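Nucleoside kinase (Methanococcus jannaschii, PDB 2C4E) phosphorylates a wide range of nucleosides to their monophosphates, inosine, guanosine and cytidine best of all, with ATP as the preferred donor and magnesium or manganese as cofactor. Local coordinates at residues A44-A49 / G282-L287; T243-S248 / A272-V277. All blocks are in the same frame, centred on the assembly; numbering follows the deposited sequence.

Contact 1: A44-A49 / G282-L287; sequences AAANTA and GCQTNL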
loop_
_atom_site.group_PDB
_atom_site.type_symbol
_atom_site.label_atom_id
_atom_site.label_comp_id
_atom_site.label_asym_id
_atom_site.label_seq_id
_atom_site.Cartn_x
_atom_site.Cartn_y
_atom_site.Cartn_z
ATOM N N ALA A 44 -13.990 10.660 -0.945
ATOM C CA ALA A 44 -15.440 10.940 -1.051
ATOM C C ALA A 44 -15.793 12.397 -1.373
ATOM O O ALA A 44 -16.673 12.642 -2.205
ATOM C CB ALA A 44 -16.161 10.470 0.188
ATOM N N ALA A 45 -15.130 13.366 -0.743
ATOM C CA ALA A 45 -15.418 14.772 -1.029
ATOM C C ALA A 45 -15.064 15.140 -2.459
ATOM O O ALA A 45 -15.873 15.732 -3.158
ATOM C CB ALA A 45 -14.710 15.719 -0.027
ATOM N N ALA A 46 -13.867 14.770 -2.905
ATOM C CA ALA A 46 -13.405 15.041 -4.253
ATOM C C ALA A 46 -14.269 14.333 -5.293
ATOM O O ALA A 46 -14.621 14.921 -6.306
ATOM C CB ALA A 46 -11.966 14.620 -4.396
ATOM N N ASN A 47 -14.604 13.076 -5.052
ATOM C CA ASN A 47 -15.481 12.327 -5.952
ATOM C C ASN A 47 -16.768 13.101 -6.201
ATOM O O ASN A 47 -17.215 13.281 -7.334
ATOM C CB ASN A 47 -15.855 10.980 -5.343
ATOM C CG ASN A 47 -14.680 10.009 -5.297
ATOM O OD1 ASN A 47 -13.671 10.217 -5.966
ATOM N ND2 ASN A 47 -14.812 8.960 -4.502
ATOM N N THR A 48 -17.357 13.558 -5.117
ATOM C CA THR A 48 -18.610 14.292 -5.186
ATOM C C THR A 48 -18.402 15.625 -5.926
ATOM O O THR A 48 -19.179 15.964 -6.799
ATOM C CB THR A 48 -19.193 14.497 -3.777
ATOM O OG1 THR A 48 -19.357 13.236 -3.100
ATOM C CG2 THR A 48 -20.603 15.036 -3.853
ATOM N N ALA A 49 -17.344 16.367 -5.592
ATOM C CA ALA A 49 -17.061 17.661 -6.217
ATOM C C ALA A 49 -16.851 17.536 -7.701
ATOM O O ALA A 49 -17.325 18.369 -8.465
ATOM C CB ALA A 49 -15.845 18.331 -5.579
ATOM N N GLY A 282 -12.447 3.118 -10.918
ATOM C CA GLY A 282 -12.147 4.448 -10.436
ATOM C C GLY A 282 -13.439 5.205 -10.185
ATOM O O GLY A 282 -14.423 5.054 -10.914
ATOM N N CYS A 283 -13.433 6.017 -9.145
ATOM C CA CYS A 283 -14.641 6.723 -8.721
ATOM C C CYS A 283 -14.977 7.914 -9.598
ATOM O O CYS A 283 -16.120 8.380 -9.594
ATOM C CB CYS A 283 -14.496 7.188 -7.282
ATOM S SG CYS A 283 -14.405 5.852 -6.089
ATOM N N GLN A 284 -14.003 8.416 -10.344
ATOM C CA GLN A 284 -14.229 9.594 -11.178
ATOM C C GLN A 284 -14.087 9.324 -12.672
ATOM O O GLN A 284 -14.313 10.215 -13.491
ATOM C CB GLN A 284 -13.281 10.718 -10.761
ATOM C CG GLN A 284 -13.407 11.090 -9.293
ATOM C CD GLN A 284 -12.369 12.094 -8.849
ATOM O OE1 GLN A 284 -11.768 12.760 -9.673
ATOM N NE2 GLN A 284 -12.168 12.211 -7.543
ATOM N N THR A 285 -13.725 8.099 -13.032
ATOM C CA THR A 285 -13.334 7.817 -14.407
ATOM C C THR A 285 -14.471 7.943 -15.425
ATOM O O THR A 285 -14.251 8.470 -16.507
ATOM C CB THR A 285 -12.651 6.444 -14.494
ATOM O OG1 THR A 285 -13.493 5.438 -13.920
ATOM C CG2 THR A 285 -11.419 6.427 -13.628
ATOM N N ASN A 286 -15.680 7.503 -15.069
ATOM C CA ASN A 286 -16.819 7.534 -15.993
ATOM C C ASN A 286 -17.948 8.419 -15.489
ATOM O O ASN A 286 -19.124 8.085 -15.646
ATOM C CB ASN A 286 -17.341 6.108 -16.266
ATOM C CG ASN A 286 -18.115 5.998 -17.580
ATOM O OD1 ASN A 286 -19.209 5.410 -17.632
ATOM N ND2 ASN A 286 -17.551 6.552 -18.646
ATOM N N LEU A 287 -17.584 9.560 -14.907
ATOM C CA LEU A 287 -18.584 10.513 -14.438
ATOM C C LEU A 287 -19.259 11.159 -15.643
ATOM O O LEU A 287 -18.583 11.633 -16.563
ATOM C CB LEU A 287 -17.957 11.565 -13.516
ATOM C CG LEU A 287 -17.629 11.058 -12.110
ATOM C CD1 LEU A 287 -16.735 12.047 -11.389
ATOM C CD2 LEU A 287 -18.870 10.792 -11.280
#

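Contact 2: T243-S248 / A272-V277; sequences TGAGDS and ATASFV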
loop_
_atom_site.group_PDB
_atom_site.type_symbol
_atom_site.label_atom_id
_atom_site.label_comp_id
_atom_site.label_asym_id
_atom_site.label_seq_id
_atom_site.Cartn_x
_atom_site.Cartn_y
_atom_site.Cartn_z
ATOM N N THR A 243 -17.408 1.136 -6.509
ATOM C CA THR A 243 -16.835 1.976 -5.450
ATOM C C THR A 243 -17.308 3.428 -5.498
ATOM O O THR A 243 -17.567 4.028 -4.463
ATOM C CB THR A 243 -15.289 1.964 -5.508
ATOM O OG1 THR A 243 -14.808 0.624 -5.682
ATOM C CG2 THR A 243 -14.682 2.408 -4.179
ATOM N N GLY A 244 -17.395 3.987 -6.700
ATOM C CA GLY A 244 -17.769 5.383 -6.872
ATOM C C GLY A 244 -19.261 5.679 -6.884
ATOM O O GLY A 244 -19.639 6.842 -6.927
ATOM N N ALA A 245 -20.092 4.638 -6.822
ATOM C CA ALA A 245 -21.533 4.761 -7.025
ATOM C C ALA A 245 -22.229 5.659 -6.009
ATOM O O ALA A 245 -23.004 6.520 -6.398
ATOM C CB ALA A 245 -22.187 3.392 -7.034
ATOM N N GLY A 246 -21.953 5.453 -4.723
ATOM C CA GLY A 246 -22.560 6.258 -3.675
ATOM C C GLY A 246 -22.270 7.748 -3.825
ATOM O O GLY A 246 -23.184 8.588 -3.802
ATOM N N ASP A 247 -20.997 8.097 -3.990
ATOM C CA ASP A 247 -20.634 9.512 -4.086
ATOM C C ASP A 247 -21.284 10.137 -5.307
ATOM O O ASP A 247 -21.716 11.299 -5.263
ATOM C CB ASP A 247 -19.120 9.703 -4.145
ATOM C CG ASP A 247 -18.420 9.238 -2.882
ATOM O OD1 ASP A 247 -18.983 9.409 -1.781
ATOM O OD2 ASP A 247 -17.300 8.693 -2.900
ATOM N N SER A 248 -21.384 9.361 -6.386
ATOM C CA SER A 248 -21.975 9.858 -7.623
ATOM C C SER A 248 -23.476 10.087 -7.509
ATOM O O SER A 248 -23.989 11.011 -8.120
ATOM C CB SER A 248 -21.674 8.929 -8.794
ATOM O OG SER A 248 -22.408 7.733 -8.692
ATOM N N ALA A 272 -29.474 7.834 -11.942
ATOM C CA ALA A 272 -28.946 7.787 -13.305
ATOM C C ALA A 272 -27.443 8.055 -13.308
ATOM O O ALA A 272 -26.684 7.396 -14.020
ATOM C CB ALA A 272 -29.665 8.771 -14.176
ATOM N N THR A 273 -27.004 8.998 -12.487
ATOM C CA THR A 273 -25.577 9.303 -12.404
ATOM C C THR A 273 -24.780 8.109 -11.929
ATOM O O THR A 273 -23.745 7.788 -12.503
ATOM C CB THR A 273 -25.317 10.486 -11.455
ATOM O OG1 THR A 273 -26.096 11.611 -11.864
ATOM C CG2 THR A 273 -23.871 10.962 -11.571
ATOM N N ALA A 274 -25.272 7.451 -10.880
ATOM C CA ALA A 274 -24.621 6.279 -10.309
ATOM C C ALA A 274 -24.498 5.145 -11.303
ATOM O O ALA A 274 -23.552 4.356 -11.230
ATOM C CB ALA A 274 -25.382 5.794 -9.076
ATOM N N SER A 275 -25.448 5.063 -12.234
ATOM C CA SER A 275 -25.450 4.004 -13.239
ATOM C C SER A 275 -24.293 4.140 -14.231
ATOM O O SER A 275 -23.891 3.149 -14.835
ATOM C CB SER A 275 -26.793 3.959 -13.982
ATOM O OG SER A 275 -26.908 4.998 -14.945
ATOM N N PHE A 276 -23.765 5.355 -14.407
ATOM C CA PHE A 276 -22.597 5.568 -15.270
ATOM C C PHE A 276 -21.284 5.215 -14.582
ATOM O O PHE A 276 -20.385 4.630 -15.192
ATOM C CB PHE A 276 -22.508 7.022 -15.729
ATOM C CG PHE A 276 -23.400 7.352 -16.869
ATOM C CD1 PHE A 276 -24.622 7.977 -16.651
ATOM C CD2 PHE A 276 -23.025 7.057 -18.166
ATOM C CE1 PHE A 276 -25.451 8.278 -17.713
ATOM C CE2 PHE A 276 -23.852 7.361 -19.224
ATOM C CZ PHE A 276 -25.068 7.976 -18.995
ATOM N N VAL A 277 -21.158 5.611 -13.322
ATOM C CA VAL A 277 -19.870 5.514 -12.636
ATOM C C VAL A 277 -19.474 4.063 -12.410
ATOM O O VAL A 277 -18.301 3.710 -12.517
ATOM C CB VAL A 277 -19.876 6.317 -11.311
ATOM C CG1 VAL A 277 -18.544 6.188 -10.590
ATOM C CG2 VAL A 277 -20.142 7.749 -11.618
#

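Contact 1: A44-A49 / G282-L287
N47 reaches from the side of its helix to the loop 282-287 and meets two side chains there. Its OD1 accepts a hydrogen bond from NE2 of Q284 at 3.0 Å, nearly straight at the hydrogen (167°) and lying in the planes of both amides, which are themselves turned 83° apart. The Q284 chain is extended beyond CG, and this carries its amide up to the helix, where NE2 also comes within 4.0 Å of A46 CB. The tight part is centred on the N47 amide: CB of C283 lies 3.3 Å from N47 ND2 and 3.4 Å from N47 OD1, and SG follows alongside ND2. With ND2 also bonded to D247, the proton acceptor inferred for catalysis, the amide of this substrate-binding residue is fixed in rotation from both ends. Packing is looser toward L287, whose CD1 stays 4.3 Å from N47 O; the type I turn from Q284 to L287 carries T285 out to solvent. The far end of Q284 is secured by tyrosines, Y77 at OE1 and Y74 at NE2. Helix 44-54 packs on strand 58-62 through A45, A46 and A49 against L61, and on helix 245-258 through T48 against D247 and A251.

Contact 2: T243-S248 / A272-V277
T273 opens the contact from the second helix, its CG2 resting 3.5 Å from the backbone O of S248, while its hydroxyl turns back to I269 O in its own helix. Next comes A274, at the closest approach of the two backbones: its CA lies 3.1 Å from S248 OG, and its CB packs 3.7 Å from A245 O and more loosely against A245 CB. S248 OG stands between the backbone N and the carbonyl carbon (chi1 72°), from where it donates a 2.7 Å hydrogen bond to A245 O, so the hydroxyl is bonded within its own helix although it is pressed against the other. An alanine in place of S248 would remove the hydroxyl that binds A245 O and would probably leave a small gap against A274. One turn on, V277 spreads its two methyls: CG2 is tight against S248 CB at 3.4 Å, and CG1 lies 3.8 Å from G244 C, where a side chain on the glycine would clash. The small residues let the start of helix 245-258, which carries the inferred catalytic D247, sit close to the end of helix 263-277. Helix 44-54 touches D247, and helix 290-299 packs on A272 and T273 through V293.

In the fold
After strands 7-11, 15-21 and 33-42 the chain forms helix 44-54, whose partner in contact 1 comes 233 residues later, in the loop between helices 263-277 and 290-299. That long loop encloses the short one of contact 2, where helix 245-258 and helix 263-277 pair through segments 24 positions apart, so the two contacts nest and do not cross. They also touch: L287 CD2 packs on V277 CG2, and C283 O lies against V277 CG1. Contact 1 ties helix 44-54 to the loop after helix 263-277, and contact 2 ties that last helix to the start of helix 245-258; in this ribokinase-family fold the two meet where substrate-binding N47 faces D247.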